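Local coordinates for protein putative O-GlcNAcase nagJ (Clostridium perfringens, PDB 6PV5) that probably removes terminal N-acetylhexosamine residues from glycans, as a family 84 glycoside hydrolase represented here by its N-terminal, catalytic and post-catalytic helical parts, at residues M217-A223 / K257-A263; N539-S543 / D555-S559; S345-N349 / K390-Y395; L510-W514 / L575-V579. One frame throughout, in Å; residues are numbered along the deposited sequence. Where two conformers were deposited one is given.

Four contacts sample two parts of one chain. Contact 1 pairs the second and third strands of the closed eight-stranded parallel barrel, and contact 3, the next along the chain, its centre about 26 Å from that of contact 1, lies at the barrel's outer layer, where helix 385-395 meets a loop that follows the fifth strand. Contacts 2 and 4 belong to the helical region after the barrel. They share the long helix 548-579, with centres about 31 Å apart, and contact 2 is nested inside the loop closed by contact 4. Centres of contacts 1 and 4 are about 54 Å apart, so the helical region extends well away from the barrel that carries the predicted proton donor.

Contact 1: M217-A223 / K257-A263; sequences MNAYIYA and KVDFVFA
In the (beta/alpha)8 barrel of the catalytic domain, strand 219-222 runs parallel to strand 259-264, their local axes 4.7 Å apart. The backbone ladder alternates between the two strands: Y220 N donates to D259 O and Y222 N to V261 O, while D259 N, V261 N and A263 N bond back to the carbonyls of N218, Y220 and Y222. The bond from D259 N to N218 O is short at 2.7 Å. Helix 243-255 links the two strands in a beta-alpha-beta crossover, and M246, L249 and I250 of that helix pack on F260. On this helix-facing side Y220, Y222, F260 and F262 form an aromatic cluster. Y222 (chi1 -177°) and F260 (chi1 -173°) both hold CG opposite their backbone nitrogens, which sets the rings abreast. F260 CZ presses against Y222 CB at 3.5 Å; the two rings, planes 28° apart, barely overlap. F260 CE2 reaches the edge of the Y220 ring, 3.9 Å from Y220 CE2, and F262 CE1 lies 3.8 Å from Y222 CD2. The hydroxyls of Y220 and Y222 bond to E193 and D227. On the face of A219, I221 and V261, opposite the cluster, I221 CG1 lies 4.0 Å from V261 CB.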
loop_
_atom_site.group_PDB
_atom_site.type_symbol
_atom_site.label_atom_id
_atom_site.label_comp_id
_atom_site.label_asym_id
_atom_site.label_seq_id
_atom_site.Cartn_x
_atom_site.Cartn_y
_atom_site.Cartn_z
ATOM N N MET A 217 8.051 3.560 -1.822
ATOM C CA MET A 217 6.886 4.428 -1.901
ATOM C C MET A 217 7.323 5.838 -1.528
ATOM O O MET A 217 7.975 6.026 -0.513
ATOM C CB MET A 217 5.778 4.000 -0.939
ATOM C CG MET A 217 5.414 2.525 -1.056
ATOM S SD MET A 217 3.870 2.138 -0.164
ATOM C CE MET A 217 2.653 2.757 -1.327
ATOM N N ASN A 218 6.884 6.830 -2.310
ATOM C CA ASN A 218 7.559 8.116 -2.317
ATOM C C ASN A 218 6.661 9.201 -1.747
ATOM O O ASN A 218 7.016 10.365 -1.835
ATOM C CB ASN A 218 8.089 8.473 -3.716
ATOM C CG ASN A 218 7.014 8.695 -4.767
ATOM O OD1 ASN A 218 5.817 8.556 -4.502
ATOM N ND2 ASN A 218 7.428 9.065 -5.972
ATOM N N ALA A 219 5.495 8.849 -1.182
ATOM C CA ALA A 219 4.694 9.906 -0.588
ATOM C C ALA A 219 3.818 9.402 0.554
ATOM O O ALA A 219 3.311 8.286 0.530
ATOM C CB ALA A 219 3.846 10.578 -1.645
ATOM N N TYR A 220 3.586 10.296 1.511
ATOM C CA TYR A 220 2.641 10.085 2.584
ATOM C C TYR A 220 1.707 11.279 2.640
ATOM O O TYR A 220 2.145 12.398 2.893
ATOM C CB TYR A 220 3.399 9.879 3.902
ATOM C CG TYR A 220 2.563 9.993 5.149
ATOM C CD1 TYR A 220 1.505 9.123 5.385
ATOM C CD2 TYR A 220 2.833 10.963 6.102
ATOM C CE1 TYR A 220 0.723 9.235 6.521
ATOM C CE2 TYR A 220 2.071 11.078 7.256
ATOM C CZ TYR A 220 1.015 10.207 7.468
ATOM O OH TYR A 220 0.259 10.307 8.604
ATOM N N ILE A 221 0.412 11.035 2.419
ATOM C CA ILE A 221 -0.555 12.115 2.456
ATOM C C ILE A 221 -1.144 12.227 3.854
ATOM O O ILE A 221 -1.935 11.394 4.307
ATOM C CB ILE A 221 -1.619 11.991 1.340
ATOM C CG1 ILE A 221 -0.969 11.840 -0.037
ATOM C CG2 ILE A 221 -2.565 13.178 1.377
ATOM C CD1 ILE A 221 -1.958 11.660 -1.161
ATOM N N TYR A 222 -0.747 13.298 4.540
ATOM C CA TYR A 222 -1.205 13.570 5.888
ATOM C C TYR A 222 -2.598 14.182 5.844
ATOM O O TYR A 222 -2.767 15.389 5.653
ATOM C CB TYR A 222 -0.165 14.420 6.617
ATOM C CG TYR A 222 -0.491 14.703 8.058
ATOM C CD1 TYR A 222 -0.177 13.789 9.057
ATOM C CD2 TYR A 222 -1.109 15.887 8.427
ATOM C CE1 TYR A 222 -0.482 14.045 10.388
ATOM C CE2 TYR A 222 -1.416 16.157 9.752
ATOM C CZ TYR A 222 -1.078 15.243 10.738
ATOM O OH TYR A 222 -1.392 15.512 12.045
ATOM N N ALA A 223 -3.616 13.341 6.031
ATOM C CA ALA A 223 -4.988 13.818 5.899
ATOM C C ALA A 223 -5.875 13.324 7.046
ATOM O O ALA A 223 -7.031 12.981 6.826
ATOM C CB ALA A 223 -5.523 13.431 4.536
ATOM N N LYS A 257 13.063 9.853 1.570
ATOM C CA LYS A 257 12.699 10.148 0.195
ATOM C C LYS A 257 11.197 9.969 0.042
ATOM O O LYS A 257 10.719 9.503 -0.988
ATOM C CB LYS A 257 13.493 9.295 -0.799
ATOM C CG LYS A 257 14.996 9.559 -0.823
ATOM C CD LYS A 257 15.368 11.019 -1.018
ATOM C CE LYS A 257 16.828 11.217 -1.364
ATOM N NZ LYS A 257 17.201 12.649 -1.296
ATOM N N VAL A 258 10.468 10.370 1.081
ATOM C CA VAL A 258 9.021 10.292 1.081
ATOM C C VAL A 258 8.493 11.711 1.154
ATOM O O VAL A 258 8.768 12.408 2.121
ATOM C CB VAL A 258 8.489 9.453 2.264
ATOM C CG1 VAL A 258 6.984 9.561 2.391
ATOM C CG2 VAL A 258 8.928 7.998 2.192
ATOM N N ASP A 259 7.724 12.118 0.138
ATOM C CA ASP A 259 7.075 13.420 0.172
ATOM C C ASP A 259 6.012 13.444 1.257
ATOM O O ASP A 259 5.037 12.691 1.201
ATOM C CB ASP A 259 6.409 13.798 -1.157
ATOM C CG ASP A 259 7.416 14.054 -2.258
ATOM O OD1 ASP A 259 8.462 14.672 -1.955
ATOM O OD2 ASP A 259 7.152 13.634 -3.401
ATOM N N PHE A 260 6.213 14.339 2.230
ATOM C CA PHE A 260 5.175 14.643 3.182
ATOM C C PHE A 260 4.212 15.600 2.501
ATOM O O PHE A 260 4.565 16.751 2.234
ATOM C CB PHE A 260 5.754 15.259 4.460
ATOM C CG PHE A 260 4.741 15.434 5.559
ATOM C CD1 PHE A 260 3.940 16.554 5.619
ATOM C CD2 PHE A 260 4.608 14.482 6.555
ATOM C CE1 PHE A 260 3.019 16.714 6.642
ATOM C CE2 PHE A 260 3.678 14.629 7.569
ATOM C CZ PHE A 260 2.896 15.755 7.625
ATOM N N VAL A 261 2.998 15.109 2.236
ATOM C CA VAL A 261 1.964 15.908 1.597
ATOM C C VAL A 261 0.977 16.364 2.663
ATOM O O VAL A 261 0.334 15.541 3.314
ATOM C CB VAL A 261 1.265 15.125 0.462
ATOM C CG1 VAL A 261 0.249 15.987 -0.267
ATOM C CG2 VAL A 261 2.266 14.530 -0.517
ATOM N N PHE A 262 0.834 17.677 2.835
ATOM C CA PHE A 262 -0.148 18.169 3.783
ATOM C C PHE A 262 -1.464 18.460 3.075
ATOM O O PHE A 262 -1.503 19.251 2.125
ATOM C CB PHE A 262 0.353 19.424 4.507
ATOM C CG PHE A 262 -0.542 19.815 5.655
ATOM C CD1 PHE A 262 -0.262 19.386 6.948
ATOM C CD2 PHE A 262 -1.695 20.540 5.440
ATOM C CE1 PHE A 262 -1.094 19.708 8.008
ATOM C CE2 PHE A 262 -2.517 20.881 6.507
ATOM C CZ PHE A 262 -2.225 20.452 7.788
ATOM N N ALA A 263 -2.551 17.869 3.595
ATOM C CA ALA A 263 -3.869 18.011 3.003
ATOM C C ALA A 263 -4.699 18.999 3.811
ATOM O O ALA A 263 -4.731 18.923 5.037
ATOM C CB ALA A 263 -4.566 16.665 2.903
HETATM O O HOH W 1 10.619 6.503 -0.891
#

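Contact 2: N539-S543 / D555-S559; sequences NKLRS and DSHLS
D555 OD1 accepts a nearly straight hydrogen bond from R542 NE, 2.9 Å long with an N-H...O angle of 176°, and this salt bridge is the polar link between the two helix segments. The oxygen offers its syn lone pair and lies almost exactly in the guanidinium plane, yet the carboxylate itself is turned 70° from that plane. The bridge runs through a single oxygen and NE and is not bidentate. R542 leaves its helix extended and then bends at chi3 (-57°), which swings NE round to the aspartate. At the far side of the group, R542 NH1 makes a weak bond to N539 OD1, 3.1 Å away and one helical turn earlier, a second partner at the guanidinium edge. R542 NH2 comes 3.5 Å from S559 OG, an approach that is not a hydrogen bond, and lies near L558 CB. Beside the polar pair, L541 CD1 touches L558 CD2 at 3.7 Å, the two leucine side chains set roughly perpendicular. The segments run roughly antiparallel, but their axes are 10.5 Å apart, so the long arginine and the leucine branches span the gap. Helix 521-544 and helix 548-579 thus form a helical hairpin, and helix 480-487 packs against its apolar side, with E482 touching L541 and F486 touching L558.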
loop_
_atom_site.group_PDB
_atom_site.type_symbol
_atom_site.label_atom_id
_atom_site.label_comp_id
_atom_site.label_asym_id
_atom_site.label_seq_id
_atom_site.Cartn_x
_atom_site.Cartn_y
_atom_site.Cartn_z
ATOM N N ASN A 539 -2.681 -20.633 17.825
ATOM C CA ASN A 539 -1.719 -20.854 18.895
ATOM C C ASN A 539 -0.301 -20.645 18.388
ATOM O O ASN A 539 0.531 -20.064 19.104
ATOM C CB ASN A 539 -1.854 -22.252 19.508
ATOM C CG ASN A 539 -2.986 -22.345 20.516
ATOM O OD1 ASN A 539 -3.762 -21.407 20.676
ATOM N ND2 ASN A 539 -3.090 -23.472 21.208
ATOM N N LYS A 540 -0.017 -21.148 17.168
ATOM C CA LYS A 540 1.351 -21.030 16.680
ATOM C C LYS A 540 1.685 -19.563 16.416
ATOM O O LYS A 540 2.808 -19.125 16.680
ATOM C CB LYS A 540 1.596 -21.787 15.373
ATOM C CG LYS A 540 1.532 -23.308 15.405
ATOM C CD LYS A 540 1.303 -23.811 13.980
ATOM C CE LYS A 540 0.863 -25.256 13.856
ATOM N NZ LYS A 540 1.990 -26.198 14.031
ATOM N N LEU A 541 0.720 -18.814 15.852
ATOM C CA LEU A 541 0.946 -17.393 15.634
ATOM C C LEU A 541 1.023 -16.645 16.967
ATOM O O LEU A 541 1.847 -15.748 17.114
ATOM C CB LEU A 541 -0.160 -16.824 14.743
ATOM C CG LEU A 541 -0.054 -17.244 13.278
ATOM C CD1 LEU A 541 -1.357 -16.957 12.558
ATOM C CD2 LEU A 541 1.124 -16.526 12.617
ATOM N N ARG A 542 0.177 -17.017 17.941
ATOM C CA ARG A 542 0.186 -16.277 19.196
ATOM C C ARG A 542 1.528 -16.497 19.894
ATOM O O ARG A 542 2.075 -15.603 20.547
ATOM C CB ARG A 542 -1.011 -16.634 20.075
ATOM C CG ARG A 542 -1.161 -15.724 21.294
ATOM C CD ARG A 542 -2.411 -16.118 22.056
ATOM N NE ARG A 542 -3.616 -16.069 21.249
ATOM C CZ ARG A 542 -4.295 -17.108 20.752
ATOM N NH1 ARG A 542 -3.882 -18.352 20.955
ATOM N NH2 ARG A 542 -5.384 -16.883 20.028
ATOM N N SER A 543 2.098 -17.676 19.662
ATOM C CA SER A 543 3.363 -18.023 20.274
ATOM C C SER A 543 4.567 -17.383 19.571
ATOM O O SER A 543 5.508 -16.968 20.247
ATOM C CB SER A 543 3.482 -19.523 20.390
ATOM O OG SER A 543 4.820 -19.854 20.664
ATOM N N ASP A 555 -5.845 -10.511 17.496
ATOM C CA ASP A 555 -6.029 -11.604 18.455
ATOM C C ASP A 555 -7.452 -12.147 18.481
ATOM O O ASP A 555 -7.606 -13.363 18.518
ATOM C CB ASP A 555 -5.580 -11.337 19.894
ATOM C CG ASP A 555 -5.572 -12.645 20.698
ATOM O OD1 ASP A 555 -4.623 -13.457 20.543
ATOM O OD2 ASP A 555 -6.543 -12.880 21.408
ATOM N N SER A 556 -8.474 -11.281 18.507
ATOM C CA SER A 556 -9.860 -11.747 18.478
ATOM C C SER A 556 -10.174 -12.538 17.203
ATOM O O SER A 556 -10.930 -13.523 17.247
ATOM C CB SER A 556 -10.832 -10.627 18.637
ATOM O OG SER A 556 -10.641 -10.021 19.891
ATOM N N HIS A 557 -9.605 -12.089 16.072
ATOM C CA HIS A 557 -9.787 -12.767 14.791
ATOM C C HIS A 557 -9.208 -14.177 14.846
ATOM O O HIS A 557 -9.837 -15.109 14.364
ATOM C CB HIS A 557 -9.201 -11.926 13.647
ATOM C CG HIS A 557 -9.961 -10.644 13.491
ATOM N ND1 HIS A 557 -9.736 -9.547 14.306
ATOM C CD2 HIS A 557 -10.975 -10.300 12.677
ATOM C CE1 HIS A 557 -10.574 -8.578 13.996
ATOM N NE2 HIS A 557 -11.329 -9.006 12.970
ATOM N N LEU A 558 -8.012 -14.310 15.422
ATOM C CA LEU A 558 -7.333 -15.589 15.511
ATOM C C LEU A 558 -8.126 -16.565 16.388
ATOM O O LEU A 558 -8.188 -17.748 16.083
ATOM C CB LEU A 558 -5.941 -15.368 16.106
ATOM C CG LEU A 558 -4.902 -14.727 15.186
ATOM C CD1 LEU A 558 -3.707 -14.288 16.009
ATOM C CD2 LEU A 558 -4.428 -15.700 14.112
ATOM N N SER A 559 -8.703 -16.074 17.494
ATOM C CA SER A 559 -9.475 -16.902 18.406
ATOM C C SER A 559 -10.724 -17.413 17.706
ATOM O O SER A 559 -11.068 -18.581 17.855
ATOM C CB SER A 559 -9.842 -16.132 19.673
ATOM O OG SER A 559 -8.657 -15.636 20.275
#

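Contact 3: S345-N349 / K390-Y395; sequences SSMFN and KVSNVY
Segment 345-349 passes from helical backbone angles at S345-M347 into the short strand 348-349, while residues 390-395 end helix 385-395, and the closest CA atoms across them, those of M347 and V391, stay 8.4 Å apart. Side chains alone therefore bridge the two, at the outside of the (beta/alpha)8 barrel, where a loop following its fifth strand meets a helix of the outer layer. M347 takes the inward position. Its extended chain delivers the thioether to V391, with M347 SD and CE both near V391 CG1 and the two side chains nearly at right angles, while M347 SD also lies at the edge of the Y395 ring, near its plane, 4.3 Å from Y395 CE1. W372 of strand 369-372 touches both M347 and V391, and T357 of helix 355-363 touches M347 and V394, which ties this apolar patch to the barrel wall and to the preceding outer helix. Nearer the surface, F348 and K390 reach toward each other's backbone and overlap along their lengths. The lysine chain, fully extended from a CG anti to its backbone nitrogen (chi1 -177°), runs across one face of the ring. K390 NZ makes a cation-pi contact 4.0 Å from the centroid of the F348 ring and 14° off the normal. K390 CE stands 3.6 Å above the ring plane, over its centre, and V394 CG2 approaches F348 CZ obliquely at 3.4 Å.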
loop_
_atom_site.group_PDB
_atom_site.type_symbol
_atom_site.label_atom_id
_atom_site.label_comp_id
_atom_site.label_asym_id
_atom_site.label_seq_id
_atom_site.Cartn_x
_atom_site.Cartn_y
_atom_site.Cartn_z
ATOM N N SER A 345 -18.856 7.036 -11.541
ATOM C CA SER A 345 -20.296 7.096 -11.755
ATOM C C SER A 345 -20.900 8.434 -11.323
ATOM O O SER A 345 -21.892 8.868 -11.916
ATOM C CB SER A 345 -20.999 5.927 -11.116
ATOM O OG SER A 345 -20.529 4.729 -11.724
ATOM N N SER A 346 -20.321 9.072 -10.291
ATOM C CA SER A 346 -20.801 10.378 -9.842
ATOM C C SER A 346 -20.573 11.454 -10.915
ATOM O O SER A 346 -21.213 12.498 -10.876
ATOM C CB SER A 346 -20.200 10.811 -8.520
ATOM O OG SER A 346 -18.822 11.140 -8.667
ATOM N N MET A 347 -19.699 11.176 -11.892
ATOM C CA MET A 347 -19.226 12.198 -12.820
ATOM C C MET A 347 -20.100 12.233 -14.075
ATOM O O MET A 347 -20.009 13.187 -14.850
ATOM C CB MET A 347 -17.795 11.896 -13.272
ATOM C CG MET A 347 -16.737 12.069 -12.197
ATOM S SD MET A 347 -15.156 11.582 -12.894
ATOM C CE MET A 347 -14.190 11.353 -11.397
ATOM N N PHE A 348 -20.899 11.170 -14.284
ATOM C CA PHE A 348 -21.620 10.969 -15.534
ATOM C C PHE A 348 -23.096 10.726 -15.265
ATOM O O PHE A 348 -23.460 9.969 -14.371
ATOM C CB PHE A 348 -21.073 9.772 -16.321
ATOM C CG PHE A 348 -19.649 9.953 -16.774
ATOM C CD1 PHE A 348 -19.352 10.632 -17.947
ATOM C CD2 PHE A 348 -18.601 9.457 -16.023
ATOM C CE1 PHE A 348 -18.041 10.795 -18.361
ATOM C CE2 PHE A 348 -17.287 9.651 -16.415
ATOM C CZ PHE A 348 -17.008 10.322 -17.585
ATOM N N ASN A 349 -23.924 11.393 -16.065
ATOM C CA ASN A 349 -25.337 11.086 -16.180
ATOM C C ASN A 349 -25.530 10.405 -17.528
ATOM O O ASN A 349 -25.593 11.082 -18.553
ATOM C CB ASN A 349 -26.207 12.340 -16.036
ATOM C CG ASN A 349 -27.662 12.018 -15.778
ATOM O OD1 ASN A 349 -28.166 10.989 -16.229
ATOM N ND2 ASN A 349 -28.345 12.884 -15.043
ATOM N N LYS A 390 -11.944 6.683 -19.407
ATOM C CA LYS A 390 -13.153 7.478 -19.459
ATOM C C LYS A 390 -12.989 8.728 -18.600
ATOM O O LYS A 390 -13.555 9.769 -18.902
ATOM C CB LYS A 390 -14.376 6.646 -19.067
ATOM C CG LYS A 390 -15.691 7.402 -19.166
ATOM C CD LYS A 390 -16.922 6.535 -18.989
ATOM C CE LYS A 390 -18.185 7.244 -19.436
ATOM N NZ LYS A 390 -19.400 6.648 -18.826
ATOM N N VAL A 391 -12.229 8.611 -17.512
ATOM C CA VAL A 391 -12.115 9.717 -16.575
ATOM C C VAL A 391 -10.969 10.625 -17.028
ATOM O O VAL A 391 -11.111 11.837 -16.952
ATOM C CB VAL A 391 -11.941 9.240 -15.114
ATOM C CG1 VAL A 391 -11.655 10.410 -14.171
ATOM C CG2 VAL A 391 -13.169 8.461 -14.641
ATOM N N SER A 392 -9.859 10.035 -17.501
ATOM C CA SER A 392 -8.721 10.829 -17.952
ATOM C C SER A 392 -9.092 11.647 -19.193
ATOM O O SER A 392 -8.596 12.751 -19.359
ATOM C CB SER A 392 -7.509 9.990 -18.189
ATOM O OG SER A 392 -7.694 9.144 -19.323
ATOM N N ASN A 393 -10.023 11.134 -20.009
ATOM C CA ASN A 393 -10.523 11.858 -21.172
ATOM C C ASN A 393 -11.313 13.088 -20.755
ATOM O O ASN A 393 -11.251 14.113 -21.424
ATOM C CB ASN A 393 -11.299 10.974 -22.144
ATOM C CG ASN A 393 -10.361 10.107 -22.960
ATOM O OD1 ASN A 393 -9.161 10.386 -23.058
ATOM N ND2 ASN A 393 -10.894 9.045 -23.543
ATOM N N VAL A 394 -12.040 12.997 -19.641
ATOM C CA VAL A 394 -12.836 14.137 -19.216
ATOM C C VAL A 394 -11.908 15.209 -18.639
ATOM O O VAL A 394 -12.154 16.393 -18.831
ATOM C CB VAL A 394 -13.929 13.717 -18.209
ATOM C CG1 VAL A 394 -14.667 14.913 -17.629
ATOM C CG2 VAL A 394 -14.907 12.723 -18.829
ATOM N N TYR A 395 -10.847 14.783 -17.928
ATOM C CA TYR A 395 -9.995 15.687 -17.165
ATOM C C TYR A 395 -8.788 16.137 -17.990
ATOM O O TYR A 395 -8.042 17.021 -17.561
ATOM C CB TYR A 395 -9.573 15.048 -15.831
ATOM C CG TYR A 395 -10.512 15.375 -14.697
ATOM C CD1 TYR A 395 -11.582 14.548 -14.383
ATOM C CD2 TYR A 395 -10.326 16.517 -13.934
ATOM C CE1 TYR A 395 -12.456 14.869 -13.355
ATOM C CE2 TYR A 395 -11.180 16.846 -12.898
ATOM C CZ TYR A 395 -12.258 16.026 -12.618
ATOM O OH TYR A 395 -13.112 16.364 -11.610
#

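Contact 4: L510-W514 / L575-V579; sequences LWEKW and LQDIV
W514 carries its indole toward helix 548-579 because CG lies anti to the backbone nitrogen (chi1 176°), and L575, with CG beside its own nitrogen, carries CD1 on in line at chi2 and turns CD2 onto the indole. That methyl sits over one face of the six-membered ring in a CH-pi contact, 3.7 Å from the ring centroid and 17° off the normal, displaced toward the rim. W511 CZ3 lies over the same face, toward its rim, so the two tryptophans and the leucine close into one apolar cluster; L575 CD2 reaches W511 CH2, at 4.2 Å. From the far end of the indole, I578 contributes its CB in the ring plane at the edge and its CG2 3.7 Å from W514 CH2. V579 CG2 adds a contact 3.9 Å from W514 CZ3. L510 CD2 makes a looser contact with L575 CD1. F615 of helix 612-619 touches L575, and L524 and L527 of helix 521-544 touch L510. The two segments run nearly parallel, at 18°, with axes 13.8 Å apart, a gap filled by these large side chains: apolar packing of helix 501-515 against the C-terminal end of helix 548-579 in the helical bundle after the barrel.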
loop_
_atom_site.group_PDB
_atom_site.type_symbol
_atom_site.label_atom_id
_atom_site.label_comp_id
_atom_site.label_asym_id
_atom_site.label_seq_id
_atom_site.Cartn_x
_atom_site.Cartn_y
_atom_site.Cartn_z
ATOM N N LEU A 510 -19.150 -29.789 -3.532
ATOM C CA LEU A 510 -19.638 -30.742 -2.554
ATOM C C LEU A 510 -21.167 -30.737 -2.562
ATOM O O LEU A 510 -21.780 -31.808 -2.601
ATOM C CB LEU A 510 -19.073 -30.390 -1.178
ATOM C CG LEU A 510 -19.520 -31.257 0.001
ATOM C CD1 LEU A 510 -18.411 -31.323 1.030
ATOM C CD2 LEU A 510 -20.785 -30.721 0.651
ATOM N N TRP A 511 -21.773 -29.543 -2.550
ATOM C CA TRP A 511 -23.217 -29.461 -2.388
ATOM C C TRP A 511 -23.957 -30.069 -3.572
ATOM O O TRP A 511 -25.052 -30.597 -3.388
ATOM C CB TRP A 511 -23.717 -28.048 -2.076
ATOM C CG TRP A 511 -23.426 -27.609 -0.672
ATOM C CD1 TRP A 511 -22.798 -26.456 -0.286
ATOM C CD2 TRP A 511 -23.751 -28.317 0.540
ATOM N NE1 TRP A 511 -22.720 -26.392 1.081
ATOM C CE2 TRP A 511 -23.286 -27.522 1.615
ATOM C CE3 TRP A 511 -24.387 -29.537 0.827
ATOM C CZ2 TRP A 511 -23.438 -27.918 2.947
ATOM C CZ3 TRP A 511 -24.522 -29.935 2.142
ATOM C CH2 TRP A 511 -24.056 -29.128 3.189
ATOM N N GLU A 512 -23.374 -29.964 -4.772
ATOM C CA GLU A 512 -23.973 -30.525 -5.971
ATOM C C GLU A 512 -23.966 -32.052 -5.871
ATOM O O GLU A 512 -24.967 -32.696 -6.156
ATOM C CB GLU A 512 -23.195 -30.088 -7.219
ATOM C CG GLU A 512 -23.436 -28.646 -7.623
ATOM C CD GLU A 512 -24.623 -28.420 -8.541
ATOM O OE1 GLU A 512 -24.687 -29.088 -9.600
ATOM O OE2 GLU A 512 -25.477 -27.566 -8.204
ATOM N N LYS A 513 -22.832 -32.621 -5.448
ATOM C CA LYS A 513 -22.688 -34.061 -5.276
ATOM C C LYS A 513 -23.599 -34.576 -4.163
ATOM O O LYS A 513 -24.155 -35.668 -4.258
ATOM C CB LYS A 513 -21.229 -34.413 -4.985
ATOM C CG LYS A 513 -20.310 -34.220 -6.179
ATOM C CD LYS A 513 -18.849 -34.485 -5.893
ATOM C CE LYS A 513 -17.979 -34.042 -7.054
ATOM N NZ LYS A 513 -16.569 -34.445 -6.861
ATOM N N TRP A 514 -23.727 -33.778 -3.102
ATOM C CA TRP A 514 -24.521 -34.152 -1.949
ATOM C C TRP A 514 -25.971 -34.282 -2.385
ATOM O O TRP A 514 -26.595 -35.285 -2.089
ATOM C CB TRP A 514 -24.354 -33.120 -0.834
ATOM C CG TRP A 514 -25.211 -33.354 0.371
ATOM C CD1 TRP A 514 -26.417 -32.780 0.658
ATOM C CD2 TRP A 514 -24.897 -34.211 1.478
ATOM N NE1 TRP A 514 -26.865 -33.213 1.876
ATOM C CE2 TRP A 514 -25.966 -34.108 2.393
ATOM C CE3 TRP A 514 -23.817 -35.048 1.781
ATOM C CZ2 TRP A 514 -25.987 -34.820 3.594
ATOM C CZ3 TRP A 514 -23.827 -35.735 2.975
ATOM C CH2 TRP A 514 -24.903 -35.627 3.866
ATOM N N LEU A 575 -22.132 -34.408 8.486
ATOM C CA LEU A 575 -22.338 -34.935 7.141
ATOM C C LEU A 575 -22.057 -36.445 7.103
ATOM O O LEU A 575 -22.790 -37.205 6.468
ATOM C CB LEU A 575 -21.472 -34.174 6.126
ATOM C CG LEU A 575 -21.923 -32.741 5.804
ATOM C CD1 LEU A 575 -20.971 -32.028 4.847
ATOM C CD2 LEU A 575 -23.343 -32.710 5.239
ATOM N N GLN A 576 -20.970 -36.875 7.743
ATOM C CA GLN A 576 -20.574 -38.275 7.719
ATOM C C GLN A 576 -21.615 -39.142 8.426
ATOM O O GLN A 576 -21.884 -40.240 7.965
ATOM C CB GLN A 576 -19.218 -38.474 8.397
ATOM C CG GLN A 576 -18.040 -38.219 7.471
ATOM C CD GLN A 576 -16.746 -38.104 8.241
ATOM O OE1 GLN A 576 -16.740 -37.877 9.452
ATOM N NE2 GLN A 576 -15.635 -38.244 7.533
ATOM N N ASP A 577 -22.157 -38.651 9.554
ATOM C CA ASP A 577 -23.211 -39.312 10.306
ATOM C C ASP A 577 -24.417 -39.595 9.417
ATOM O O ASP A 577 -25.041 -40.648 9.554
ATOM C CB ASP A 577 -23.660 -38.505 11.529
ATOM C CG ASP A 577 -22.546 -38.267 12.532
ATOM O OD1 ASP A 577 -22.653 -37.300 13.326
ATOM O OD2 ASP A 577 -21.572 -39.040 12.504
ATOM N N ILE A 578 -24.755 -38.643 8.534
ATOM C CA ILE A 578 -25.912 -38.769 7.662
ATOM C C ILE A 578 -25.649 -39.858 6.623
ATOM O O ILE A 578 -26.527 -40.673 6.355
ATOM C CB ILE A 578 -26.284 -37.406 7.051
ATOM C CG1 ILE A 578 -26.723 -36.430 8.148
ATOM C CG2 ILE A 578 -27.334 -37.547 5.953
ATOM C CD1 ILE A 578 -26.818 -34.984 7.715
ATOM N N VAL A 579 -24.432 -39.878 6.064
ATOM C CA VAL A 579 -24.023 -40.904 5.116
ATOM C C VAL A 579 -24.075 -42.283 5.787
ATOM O O VAL A 579 -24.553 -43.231 5.178
ATOM C CB VAL A 579 -22.645 -40.595 4.490
ATOM C CG1 VAL A 579 -21.969 -41.821 3.885
ATOM C CG2 VAL A 579 -22.733 -39.480 3.453
#